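Side-chain contacts in 6-aminohexanoate-dimer hydrolase (Bacillus anthracis, PDB 4GB7), which probably hydrolyses amide bonds such as that of the linear 6-aminohexanoate dimer, using a fold of the serine beta-lactamase clan: residues T99-L104 / L121-Y126; W259-R262 / S268-E271; T263-S268 / S274-S279; M387-F392 / I411-H416. One frame throughout, in Å; residues are numbered along the deposited sequence.

Interaction 1 (T99-L104 / L121-Y126)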
loop_
_atom_site.group_PDB
_atom_site.type_symbol
_atom_site.label_atom_id
_atom_site.label_comp_id
_atom_site.label_asym_id
_atom_site.label_seq_id
_atom_site.Cartn_x
_atom_site.Cartn_y
_atom_site.Cartn_z
ATOM N N THR A 99 13.031 -23.573 -6.723
ATOM C CA THR A 99 12.115 -23.536 -7.836
ATOM C C THR A 99 12.387 -22.260 -8.641
ATOM O O THR A 99 12.756 -21.227 -8.061
ATOM C CB THR A 99 10.660 -23.666 -7.330
ATOM O OG1 THR A 99 9.827 -24.029 -8.423
ATOM C CG2 THR A 99 10.183 -22.386 -6.692
ATOM N N PRO A 100 12.259 -22.311 -9.983
ATOM C CA PRO A 100 12.664 -21.133 -10.762
ATOM C C PRO A 100 11.722 -19.932 -10.547
ATOM O O PRO A 100 10.487 -20.078 -10.426
ATOM C CB PRO A 100 12.663 -21.604 -12.215
ATOM C CG PRO A 100 12.277 -22.996 -12.197
ATOM C CD PRO A 100 11.955 -23.467 -10.819
ATOM N N LEU A 101 12.294 -18.744 -10.530
ATOM C CA LEU A 101 11.561 -17.536 -10.161
ATOM C C LEU A 101 10.320 -17.210 -11.022
ATOM O O LEU A 101 9.234 -16.999 -10.483
ATOM C CB LEU A 101 12.517 -16.342 -10.210
ATOM C CG LEU A 101 11.917 -14.964 -9.993
ATOM C CD1 LEU A 101 11.352 -14.903 -8.571
ATOM C CD2 LEU A 101 12.957 -13.888 -10.242
ATOM N N LYS A 102 10.455 -17.187 -12.352
ATOM C CA LYS A 102 9.315 -16.771 -13.181
ATOM C C LYS A 102 8.120 -17.719 -12.992
ATOM O O LYS A 102 6.988 -17.286 -12.864
ATOM C CB LYS A 102 9.709 -16.619 -14.668
ATOM C CG LYS A 102 8.619 -16.038 -15.589
ATOM C CD LYS A 102 8.987 -16.223 -17.071
ATOM C CE LYS A 102 7.917 -15.762 -18.069
ATOM N NZ LYS A 102 8.265 -16.203 -19.463
ATOM N N GLU A 103 8.367 -19.034 -13.006
ATOM C CA GLU A 103 7.290 -19.964 -12.785
ATOM C C GLU A 103 6.662 -19.867 -11.416
ATOM O O GLU A 103 5.437 -20.007 -11.295
ATOM C CB GLU A 103 7.810 -21.377 -12.989
ATOM C CG GLU A 103 7.909 -21.752 -14.456
ATOM C CD GLU A 103 6.541 -22.013 -15.055
ATOM O OE1 GLU A 103 6.033 -23.155 -14.834
ATOM O OE2 GLU A 103 5.942 -21.106 -15.700
ATOM N N LEU A 104 7.464 -19.557 -10.408
ATOM C CA LEU A 104 6.963 -19.415 -9.013
ATOM C C LEU A 104 6.025 -18.183 -8.958
ATOM O O LEU A 104 4.906 -18.237 -8.445
ATOM C CB LEU A 104 8.098 -19.271 -8.011
ATOM C CG LEU A 104 7.743 -18.930 -6.545
ATOM C CD1 LEU A 104 7.101 -20.130 -5.861
ATOM C CD2 LEU A 104 9.007 -18.496 -5.830
ATOM N N LEU A 121 16.665 -0.261 -13.861
ATOM C CA LEU A 121 15.809 -1.424 -14.015
ATOM C C LEU A 121 16.617 -2.661 -14.421
ATOM O O LEU A 121 17.394 -2.632 -15.387
ATOM C CB LEU A 121 14.745 -1.130 -15.068
ATOM C CG LEU A 121 13.755 -2.206 -15.452
ATOM C CD1 LEU A 121 12.844 -2.515 -14.300
ATOM C CD2 LEU A 121 12.994 -1.780 -16.735
ATOM N N VAL A 122 16.436 -3.755 -13.668
ATOM C CA VAL A 122 17.132 -4.996 -13.947
ATOM C C VAL A 122 16.252 -6.061 -14.507
ATOM O O VAL A 122 16.732 -6.887 -15.328
ATOM C CB VAL A 122 17.891 -5.538 -12.684
ATOM C CG1 VAL A 122 18.455 -6.940 -12.926
ATOM C CG2 VAL A 122 18.935 -4.518 -12.265
ATOM N N TYR A 123 14.981 -6.101 -14.099
ATOM C CA TYR A 123 14.126 -7.217 -14.474
ATOM C C TYR A 123 12.701 -6.817 -14.275
ATOM O O TYR A 123 12.360 -6.245 -13.243
ATOM C CB TYR A 123 14.392 -8.392 -13.582
ATOM C CG TYR A 123 13.647 -9.669 -13.838
ATOM C CD1 TYR A 123 13.888 -10.399 -14.982
ATOM C CD2 TYR A 123 12.753 -10.181 -12.900
ATOM C CE1 TYR A 123 13.257 -11.614 -15.174
ATOM C CE2 TYR A 123 12.097 -11.391 -13.087
ATOM C CZ TYR A 123 12.360 -12.092 -14.230
ATOM O OH TYR A 123 11.769 -13.317 -14.382
ATOM N N GLU A 124 11.896 -7.021 -15.279
ATOM C CA GLU A 124 10.457 -6.829 -15.191
ATOM C C GLU A 124 9.742 -7.899 -15.954
ATOM O O GLU A 124 10.144 -8.246 -17.088
ATOM C CB GLU A 124 9.982 -5.457 -15.645
ATOM C CG GLU A 124 10.413 -5.078 -17.032
ATOM C CD GLU A 124 9.855 -3.762 -17.535
ATOM O OE1 GLU A 124 9.031 -3.131 -16.849
ATOM O OE2 GLU A 124 10.262 -3.353 -18.648
ATOM N N ARG A 125 8.667 -8.404 -15.336
ATOM C CA ARG A 125 7.829 -9.387 -15.956
ATOM C C ARG A 125 6.390 -9.084 -15.646
ATOM O O ARG A 125 6.072 -8.672 -14.522
ATOM C CB ARG A 125 8.161 -10.783 -15.484
ATOM C CG ARG A 125 9.544 -11.262 -15.925
ATOM C CD ARG A 125 9.514 -11.652 -17.398
ATOM N NE ARG A 125 10.819 -12.148 -17.807
ATOM C CZ ARG A 125 11.839 -11.445 -18.319
ATOM N NH1 ARG A 125 11.820 -10.113 -18.447
ATOM N NH2 ARG A 125 12.941 -12.114 -18.700
ATOM N N TYR A 126 5.542 -9.279 -16.657
ATOM C CA TYR A 126 4.079 -9.058 -16.604
ATOM C C TYR A 126 3.398 -10.349 -17.001
ATOM O O TYR A 126 3.861 -11.055 -17.939
ATOM C CB TYR A 126 3.652 -7.884 -17.489
ATOM C CG TYR A 126 4.351 -6.609 -17.088
ATOM C CD1 TYR A 126 3.842 -5.804 -16.091
ATOM C CD2 TYR A 126 5.630 -6.307 -17.572
ATOM C CE1 TYR A 126 4.545 -4.705 -15.655
ATOM C CE2 TYR A 126 6.336 -5.203 -17.158
ATOM C CZ TYR A 126 5.821 -4.432 -16.166
ATOM O OH TYR A 126 6.542 -3.344 -15.736
#
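Lys102 runs outward beside Arg125, two like charges brought to within 5.1 Å of each other (Lys102 NZ to Arg125 NE) while only their aliphatic parts approach, Lys102 CE to Arg125 CD at 4.5 Å. Asp87 forms a salt bridge with Arg125 NE and so probably offsets the gathered positive charge. The contact joins the first turn of helix 101-107, with Pro100 at its N-cap position, to strand 120-126, an outermost strand of the five-stranded antiparallel sheet of this beta-lactamase-clan fold. At the start of that strand Val122 and Tyr123 both face Val115, a classic beta bulge.

Tyr123 carries the apolar part. With CG anti to the backbone N (chi1 -178°), its ring reaches across to the helix and meets Leu101 coming from the opposite direction; Leu101 CD2 lies 3.9 Å from Tyr123 CE2 and approaches the ring obliquely. Further out, the phenol oxygen passes Lys102 CB at 3.9 Å and is hydrogen-bonded to Asp87 OD1, the same oxygen that pairs with Arg125. The other flank of the tyrosine meets the arginine itself: Tyr123 CE1 sits over the centre of the Arg125 guanidinium, 3.4 Å above its plane.

That guanidinium is held from a further side as well, because Arg125 NH1 donates to the backbone oxygen of the preceding residue, Glu124 O, at 2.9 Å. The donor stands above the carbonyl plane, 37° out of it.

Interaction 2 (W259-R262 / S268-E271)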
loop_
_atom_site.group_PDB
_atom_site.type_symbol
_atom_site.label_atom_id
_atom_site.label_comp_id
_atom_site.label_asym_id
_atom_site.label_seq_id
_atom_site.Cartn_x
_atom_site.Cartn_y
_atom_site.Cartn_z
ATOM N N TRP A 259 -8.510 12.292 5.802
ATOM C CA TRP A 259 -9.500 13.313 6.077
ATOM C C TRP A 259 -8.838 14.577 6.564
ATOM O O TRP A 259 -9.167 15.659 6.115
ATOM C CB TRP A 259 -10.522 12.784 7.084
ATOM C CG TRP A 259 -11.800 13.548 7.225
ATOM C CD1 TRP A 259 -12.186 14.752 6.619
ATOM C CD2 TRP A 259 -12.940 13.126 8.014
ATOM N NE1 TRP A 259 -13.475 15.097 6.985
ATOM C CE2 TRP A 259 -13.972 14.162 7.856
ATOM C CE3 TRP A 259 -13.201 12.035 8.823
ATOM C CZ2 TRP A 259 -15.204 14.055 8.467
ATOM C CZ3 TRP A 259 -14.443 11.936 9.441
ATOM C CH2 TRP A 259 -15.419 12.933 9.276
ATOM N N ILE A 260 -7.812 14.440 7.385
ATOM C CA ILE A 260 -7.027 15.581 7.824
ATOM C C ILE A 260 -6.337 16.275 6.640
ATOM O O ILE A 260 -6.399 17.503 6.505
ATOM C CB ILE A 260 -5.988 15.174 8.879
ATOM C CG1 ILE A 260 -6.707 14.693 10.153
ATOM C CG2 ILE A 260 -5.037 16.318 9.216
ATOM C CD1 ILE A 260 -5.823 14.020 11.162
ATOM N N ILE A 261 -5.712 15.493 5.762
ATOM C CA ILE A 261 -5.097 16.067 4.556
ATOM C C ILE A 261 -6.104 16.940 3.797
ATOM O O ILE A 261 -5.794 18.087 3.405
ATOM C CB ILE A 261 -4.527 14.975 3.642
ATOM C CG1 ILE A 261 -3.342 14.267 4.327
ATOM C CG2 ILE A 261 -4.071 15.538 2.280
ATOM C CD1 ILE A 261 -2.861 13.018 3.634
ATOM N N ARG A 262 -7.286 16.387 3.548
ATOM C CA ARG A 262 -8.289 17.073 2.740
ATOM C C ARG A 262 -8.741 18.341 3.429
ATOM O O ARG A 262 -8.864 19.383 2.810
ATOM C CB ARG A 262 -9.467 16.173 2.464
ATOM C CG ARG A 262 -9.199 14.921 1.621
ATOM C CD ARG A 262 -10.408 14.008 1.587
ATOM N NE ARG A 262 -10.073 12.718 0.980
ATOM C CZ ARG A 262 -9.982 11.555 1.622
ATOM N NH1 ARG A 262 -10.371 11.421 2.895
ATOM N NH2 ARG A 262 -9.640 10.463 0.964
ATOM N N SER A 268 -8.474 17.390 -2.790
ATOM C CA SER A 268 -8.738 15.970 -2.639
ATOM C C SER A 268 -7.444 15.220 -2.319
ATOM O O SER A 268 -6.337 15.745 -2.479
ATOM C CB SER A 268 -9.392 15.392 -3.903
ATOM O OG SER A 268 -8.445 15.400 -4.950
ATOM N N LEU A 269 -7.557 13.972 -1.889
ATOM C CA LEU A 269 -6.333 13.205 -1.650
ATOM C C LEU A 269 -5.642 12.991 -3.014
ATOM O O LEU A 269 -4.405 13.055 -3.094
ATOM C CB LEU A 269 -6.638 11.851 -0.993
ATOM C CG LEU A 269 -5.376 11.054 -0.624
ATOM C CD1 LEU A 269 -4.403 11.797 0.308
ATOM C CD2 LEU A 269 -5.825 9.699 -0.046
ATOM N N ALA A 270 -6.427 12.730 -4.064
ATOM C CA ALA A 270 -5.887 12.476 -5.382
ATOM C C ALA A 270 -5.097 13.688 -5.860
ATOM O O ALA A 270 -4.009 13.536 -6.389
ATOM C CB ALA A 270 -6.959 12.081 -6.395
ATOM N N GLU A 271 -5.617 14.888 -5.622
ATOM C CA GLU A 271 -4.929 16.116 -6.048
ATOM C C GLU A 271 -3.645 16.336 -5.271
ATOM O O GLU A 271 -2.613 16.737 -5.845
ATOM C CB GLU A 271 -5.855 17.304 -5.896
ATOM C CG GLU A 271 -6.932 17.328 -6.957
ATOM C CD GLU A 271 -8.172 18.184 -6.620
ATOM O OE1 GLU A 271 -8.384 18.738 -5.472
ATOM O OE2 GLU A 271 -8.979 18.304 -7.559
#
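Arg262 NH2 and, more weakly, Leu269 N converge on one oxygen of a third residue, OE1 of Glu297: the arginine through a salt bridge, the leucine amide through a weak hydrogen bond. The other carboxylate oxygen, OE2, accepts from Ala270 N, so Glu297 links the guanidinium to the first-turn amides of helix 269-278, while Tyr231 OH is the partner of Arg262 NH1.

To get there the arginine stays extended from CG to NE and slants across Leu269. Its NH2 passes 3.8 Å from Leu269 CB, and Arg262 CG comes within 4.3 Å of Ser268 C.

The two segments lie on successive helices, 251-265 and 269-278, joined by a short turn, and the second opens with a capping box. Glu271 N donates to Ser268 OG at 3.0 Å, while Ser268 N returns a nearly straight bond (171°) to Glu271 OE1, met from above the carboxylate plane.

The rest of the contact is aliphatic. Leu269, with CG anti to its backbone N (chi1 -176°), brings CD1 to 3.9 Å from Ile261 CD1. Both side chains also lie against Thr146 of helix 143-155, and Ile261 continues onto Ile149 and Ile150.

Interaction 3 (T263-S268 / S274-S279)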
loop_
_atom_site.group_PDB
_atom_site.type_symbol
_atom_site.label_atom_id
_atom_site.label_comp_id
_atom_site.label_asym_id
_atom_site.label_seq_id
_atom_site.Cartn_x
_atom_site.Cartn_y
_atom_site.Cartn_z
ATOM N N THR A 263 -8.997 18.246 4.717
ATOM C CA THR A 263 -9.455 19.395 5.475
ATOM C C THR A 263 -8.432 20.510 5.535
ATOM O O THR A 263 -8.780 21.713 5.327
ATOM C CB THR A 263 -9.862 18.971 6.895
ATOM O OG1 THR A 263 -10.945 18.049 6.802
ATOM C CG2 THR A 263 -10.336 20.182 7.723
ATOM N N ILE A 264 -7.195 20.149 5.890
ATOM C CA ILE A 264 -6.079 21.150 5.929
ATOM C C ILE A 264 -5.808 21.839 4.575
ATOM O O ILE A 264 -5.667 23.048 4.498
ATOM C CB ILE A 264 -4.790 20.552 6.516
ATOM C CG1 ILE A 264 -4.989 20.193 8.001
ATOM C CG2 ILE A 264 -3.571 21.448 6.278
ATOM C CD1 ILE A 264 -4.995 21.352 8.961
ATOM N N THR A 265 -5.751 21.061 3.505
ATOM C CA THR A 265 -5.303 21.566 2.224
ATOM C C THR A 265 -6.422 22.081 1.351
ATOM O O THR A 265 -6.174 22.839 0.388
ATOM C CB THR A 265 -4.571 20.464 1.442
ATOM O OG1 THR A 265 -5.491 19.443 1.063
ATOM C CG2 THR A 265 -3.413 19.900 2.236
ATOM N N GLY A 266 -7.654 21.690 1.655
ATOM C CA GLY A 266 -8.774 22.081 0.828
ATOM C C GLY A 266 -8.779 21.419 -0.547
ATOM O O GLY A 266 -9.494 21.874 -1.450
ATOM N N LYS A 267 -8.017 20.332 -0.694
ATOM C CA LYS A 267 -7.877 19.612 -1.978
ATOM C C LYS A 267 -8.140 18.134 -1.733
ATOM O O LYS A 267 -8.045 17.680 -0.601
ATOM C CB LYS A 267 -6.461 19.792 -2.533
ATOM C CG LYS A 267 -6.092 21.233 -2.900
ATOM C CD LYS A 267 -4.635 21.400 -3.247
ATOM C CE LYS A 267 -4.351 22.797 -3.805
ATOM N NZ LYS A 267 -2.963 22.908 -4.322
ATOM N N SER A 268 -8.474 17.390 -2.790
ATOM C CA SER A 268 -8.738 15.970 -2.639
ATOM C C SER A 268 -7.444 15.220 -2.319
ATOM O O SER A 268 -6.337 15.745 -2.479
ATOM C CB SER A 268 -9.392 15.392 -3.903
ATOM O OG SER A 268 -8.445 15.400 -4.950
ATOM N N SER A 274 -1.087 13.828 -6.540
ATOM C CA SER A 274 -0.622 14.299 -7.856
ATOM C C SER A 274 0.326 15.482 -7.760
ATOM O O SER A 274 1.415 15.455 -8.297
ATOM C CB SER A 274 -1.801 14.703 -8.767
ATOM O OG SER A 274 -1.315 15.183 -10.022
ATOM N N GLU A 275 -0.074 16.508 -7.024
ATOM C CA GLU A 275 0.736 17.717 -6.949
ATOM C C GLU A 275 2.073 17.479 -6.226
ATOM O O GLU A 275 3.140 17.969 -6.595
ATOM C CB GLU A 275 -0.074 18.814 -6.251
ATOM C CG GLU A 275 -1.219 19.311 -7.125
ATOM C CD GLU A 275 -2.081 20.368 -6.498
ATOM O OE1 GLU A 275 -1.767 20.836 -5.413
ATOM O OE2 GLU A 275 -3.053 20.772 -7.139
ATOM N N ARG A 276 2.017 16.686 -5.168
ATOM C CA ARG A 276 3.186 16.505 -4.321
ATOM C C ARG A 276 4.143 15.420 -4.791
ATOM O O ARG A 276 5.344 15.465 -4.469
ATOM C CB ARG A 276 2.730 16.229 -2.904
ATOM C CG ARG A 276 2.058 17.410 -2.234
ATOM C CD ARG A 276 1.292 16.995 -0.994
ATOM N NE ARG A 276 0.734 18.161 -0.303
ATOM C CZ ARG A 276 1.411 18.932 0.554
ATOM N NH1 ARG A 276 2.678 18.650 0.910
ATOM N NH2 ARG A 276 0.803 19.984 1.104
ATOM N N ILE A 277 3.634 14.405 -5.477
ATOM C CA ILE A 277 4.428 13.227 -5.767
ATOM C C ILE A 277 4.304 12.819 -7.237
ATOM O O ILE A 277 5.327 12.715 -7.932
ATOM C CB ILE A 277 4.067 12.003 -4.865
ATOM C CG1 ILE A 277 4.279 12.356 -3.399
ATOM C CG2 ILE A 277 4.759 10.722 -5.379
ATOM C CD1 ILE A 277 3.721 11.332 -2.417
ATOM N N TRP A 278 3.088 12.579 -7.692
ATOM C CA TRP A 278 2.871 11.854 -8.982
ATOM C C TRP A 278 3.299 12.668 -10.199
ATOM O O TRP A 278 3.541 12.128 -11.263
ATOM C CB TRP A 278 1.399 11.364 -9.159
ATOM C CG TRP A 278 1.379 10.001 -9.781
ATOM C CD1 TRP A 278 1.267 9.670 -11.115
ATOM C CD2 TRP A 278 1.572 8.759 -9.070
ATOM N NE1 TRP A 278 1.360 8.308 -11.283
ATOM C CE2 TRP A 278 1.587 7.704 -10.075
ATOM C CE3 TRP A 278 1.744 8.422 -7.731
ATOM C CZ2 TRP A 278 1.725 6.368 -9.719
ATOM C CZ3 TRP A 278 1.909 7.081 -7.391
ATOM C CH2 TRP A 278 1.870 6.084 -8.348
ATOM N N SER A 279 3.304 13.981 -10.058
ATOM C CA SER A 279 3.689 14.890 -11.119
ATOM C C SER A 279 5.172 15.272 -11.020
ATOM O O SER A 279 5.644 15.985 -11.885
ATOM C CB SER A 279 2.859 16.162 -11.067
ATOM O OG SER A 279 3.120 16.916 -9.913
#
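Glu275 reaches back toward the preceding turn and takes the ammonium of Lys267 in a salt bridge, with Lys267 NZ donating to Glu275 OE1 at 2.6 Å. The lysine comes in on the syn lone pair, the side of the other oxygen, yet Glu275 OE2 stays 3.5 Å from Lys267 NZ, so the grip is essentially one-sided. Both chains are extended beyond CG and meet at about a right angle, which also brings Lys267 CE to 3.6 Å from Glu275 OE1. The pair lies at the surface.

Arg276 is next. Its NH2 end passes obliquely near the threonine methyl, Thr265 CG2 to Arg276 NH2 4.4 Å, a loose touch; the guanidinium is held elsewhere, NH1 in a salt bridge to Glu156 and NE on OD1 of Asn272, whose ND2 bonds to Thr265 OG1, so one amide side chain spans the two segments. The threonine belongs to an ST turn: with chi1 at 68°, its OG1, also bonded to Ile261 O, accepts from Lys267 N at 3.2 Å, closing the end of helix 251-265, where Gly266 leaves helical geometry with positive phi.

Farther along, Ile277 and Trp278 turn to helix 307-318, touching Phe313 and Asp309. Ser279 then follows a wide pi-type turn: its backbone N and its OG both bond to Ser274 O, Ser279 OG at 2.8 Å.

Interaction 4 (M387-F392 / I411-H416)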
loop_
_atom_site.group_PDB
_atom_site.type_symbol
_atom_site.label_atom_id
_atom_site.label_comp_id
_atom_site.label_asym_id
_atom_site.label_seq_id
_atom_site.Cartn_x
_atom_site.Cartn_y
_atom_site.Cartn_z
HETATM N N MSE A 387 18.208 -1.667 -3.614
HETATM C CA MSE A 387 17.276 -2.379 -4.461
HETATM C C MSE A 387 15.848 -2.041 -4.098
HETATM O O MSE A 387 15.509 -1.839 -2.919
HETATM C CB MSE A 387 17.512 -3.886 -4.350
HETATM C CG MSE A 387 16.679 -4.680 -5.258
HETATM SE SE MSE A 387 16.821 -6.614 -4.958
HETATM C CE MSE A 387 15.951 -6.458 -3.189
ATOM N N VAL A 388 15.039 -1.864 -5.130
ATOM C CA VAL A 388 13.581 -1.711 -5.002
ATOM C C VAL A 388 12.921 -2.895 -5.713
ATOM O O VAL A 388 13.263 -3.206 -6.865
ATOM C CB VAL A 388 13.104 -0.411 -5.640
ATOM C CG1 VAL A 388 11.566 -0.276 -5.618
ATOM C CG2 VAL A 388 13.776 0.780 -4.980
ATOM N N ILE A 389 11.924 -3.501 -5.059
ATOM C CA ILE A 389 11.073 -4.490 -5.704
ATOM C C ILE A 389 9.621 -4.044 -5.594
ATOM O O ILE A 389 9.155 -3.649 -4.522
ATOM C CB ILE A 389 11.275 -5.886 -5.145
ATOM C CG1 ILE A 389 12.721 -6.379 -5.463
ATOM C CG2 ILE A 389 10.203 -6.871 -5.594
ATOM C CD1 ILE A 389 12.992 -7.792 -4.997
ATOM N N VAL A 390 8.954 -4.071 -6.720
ATOM C CA VAL A 390 7.501 -3.894 -6.836
ATOM C C VAL A 390 6.904 -5.201 -7.238
ATOM O O VAL A 390 7.314 -5.791 -8.231
ATOM C CB VAL A 390 7.103 -2.795 -7.835
ATOM C CG1 VAL A 390 5.578 -2.682 -7.936
ATOM C CG2 VAL A 390 7.668 -1.433 -7.382
ATOM N N HIS A 391 5.903 -5.643 -6.486
ATOM C CA HIS A 391 5.295 -6.958 -6.725
ATOM C C HIS A 391 3.813 -6.771 -6.683
ATOM O O HIS A 391 3.277 -6.370 -5.610
ATOM C CB HIS A 391 5.783 -7.933 -5.633
ATOM C CG HIS A 391 5.617 -9.384 -5.965
ATOM N ND1 HIS A 391 6.417 -10.314 -5.434
ATOM C CD2 HIS A 391 4.712 -10.035 -6.738
ATOM C CE1 HIS A 391 6.073 -11.530 -5.912
ATOM N NE2 HIS A 391 5.020 -11.364 -6.709
ATOM N N PHE A 392 3.142 -6.986 -7.819
ATOM C CA PHE A 392 1.700 -6.894 -7.923
ATOM C C PHE A 392 1.144 -8.241 -8.250
ATOM O O PHE A 392 1.735 -8.943 -9.092
ATOM C CB PHE A 392 1.215 -5.974 -9.054
ATOM C CG PHE A 392 1.532 -4.536 -8.923
ATOM C CD1 PHE A 392 1.886 -3.945 -7.709
ATOM C CD2 PHE A 392 1.343 -3.726 -10.062
ATOM C CE1 PHE A 392 2.142 -2.567 -7.680
ATOM C CE2 PHE A 392 1.579 -2.364 -10.013
ATOM C CZ PHE A 392 1.956 -1.789 -8.810
ATOM N N ILE A 411 15.769 -11.159 -0.448
ATOM C CA ILE A 411 17.129 -11.176 0.077
ATOM C C ILE A 411 18.087 -11.907 -0.868
ATOM O O ILE A 411 19.170 -11.394 -1.205
ATOM C CB ILE A 411 17.188 -11.768 1.508
ATOM C CG1 ILE A 411 16.316 -10.964 2.489
ATOM C CG2 ILE A 411 18.662 -11.796 1.960
ATOM C CD1 ILE A 411 16.146 -11.571 3.875
ATOM N N ASP A 412 17.705 -13.095 -1.331
ATOM C CA ASP A 412 18.522 -13.798 -2.266
ATOM C C ASP A 412 18.745 -13.078 -3.582
ATOM O O ASP A 412 19.874 -13.102 -4.117
ATOM C CB ASP A 412 17.959 -15.183 -2.536
ATOM C CG ASP A 412 18.092 -16.126 -1.326
ATOM O OD1 ASP A 412 18.942 -15.892 -0.407
ATOM O OD2 ASP A 412 17.358 -17.131 -1.335
ATOM N N ILE A 413 17.700 -12.437 -4.106
ATOM C CA ILE A 413 17.877 -11.617 -5.300
ATOM C C ILE A 413 18.889 -10.489 -5.056
ATOM O O ILE A 413 19.781 -10.268 -5.853
ATOM C CB ILE A 413 16.539 -11.061 -5.865
ATOM C CG1 ILE A 413 15.660 -12.195 -6.359
ATOM C CG2 ILE A 413 16.832 -9.990 -6.955
ATOM C CD1 ILE A 413 14.216 -11.786 -6.605
ATOM N N ALA A 414 18.719 -9.745 -3.962
ATOM C CA ALA A 414 19.659 -8.688 -3.620
ATOM C C ALA A 414 21.116 -9.211 -3.583
ATOM O O ALA A 414 22.041 -8.580 -4.101
ATOM C CB ALA A 414 19.281 -8.073 -2.256
ATOM N N HIS A 415 21.346 -10.324 -2.904
ATOM C CA HIS A 415 22.716 -10.814 -2.741
ATOM C C HIS A 415 23.285 -11.257 -4.095
ATOM O O HIS A 415 24.468 -11.112 -4.352
ATOM C CB HIS A 415 22.749 -11.971 -1.761
ATOM C CG HIS A 415 22.472 -11.557 -0.348
ATOM N ND1 HIS A 415 22.352 -12.436 0.665
ATOM C CD2 HIS A 415 22.232 -10.288 0.200
ATOM C CE1 HIS A 415 22.115 -11.749 1.808
ATOM N NE2 HIS A 415 22.025 -10.448 1.507
ATOM N N HIS A 416 22.442 -11.821 -4.948
ATOM C CA HIS A 416 22.830 -12.152 -6.321
ATOM C C HIS A 416 23.245 -10.939 -7.133
ATOM O O HIS A 416 24.298 -10.952 -7.783
ATOM C CB HIS A 416 21.717 -12.911 -6.994
ATOM C CG HIS A 416 21.962 -13.187 -8.444
ATOM N ND1 HIS A 416 22.751 -14.193 -8.867
ATOM C CD2 HIS A 416 21.480 -12.565 -9.563
ATOM C CE1 HIS A 416 22.767 -14.212 -10.208
ATOM N NE2 HIS A 416 21.986 -13.210 -10.639
#
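Met387, modelled as selenomethionine, reaches from strand 387-393 to helix 402-417. Its CB already points toward the helix, and with CG anti to the backbone N (chi1 -175°) the chain continues straight through CG to the selenium. The SE atom lodges against the helix backbone itself: it lies 3.8 Å from Ala414 CA and just as near Ala414 N. On another flank SE meets the branch methyl of Ile413, CG2, at 3.9 Å. There the chain bends (chi3 67°), and the terminal CE turns onto Ala414 CB at 3.8 Å. The same methyl packs against a strand neighbour two residues on, Met387 CE to Ile389 CD1 being 3.7 Å.

Ile389 continues the apolar layer on this face of the strand, and its CD1 comes loosely to Ile413 CD1, 4.5 Å away. Ile413 thus divides its branches, CG2 to the selenium and CD1 to the isoleucine.

The segments run roughly antiparallel, at 140° with axes 10.0 Å apart, as the C-terminal helix lies across the five-stranded antiparallel sheet in this beta-lactamase-type fold. Strand 387-393 is the middle one, between 110-117 and 377-382; Met387 touches Val115 and Tyr380 on those flanking strands, and Ile389 touches Phe113. Val390 serves the other side of the sheet, resting on Met310 and Ala311 of helix 307-318, so the sheet is sandwiched between helices 402-417 and 307-318.

How the interactions relate
From the N terminus, interaction 1 comes first, closing a loop of 16 residues that includes strand 110-117 and tying helix 101-107 to the edge strand 120-126. Interactions 2 and 3 follow across the short turn between helices 251-265 and 269-278 and cross rather than nest: 263-268 starts between the segments of interaction 2, and 268-271 opens on its last residue, Ser268. They touch directly, Arg262 CB to Lys267 O at 3.7 Å. Interaction 4 closes last, over 18 residues, bringing the C-terminal helix back to the sheet that interaction 1 also reaches; the centres of interactions 1 and 4 are 10 Å apart. Interactions 1 and 2 are centred 36 Å apart, on opposite sides of the chain's centre.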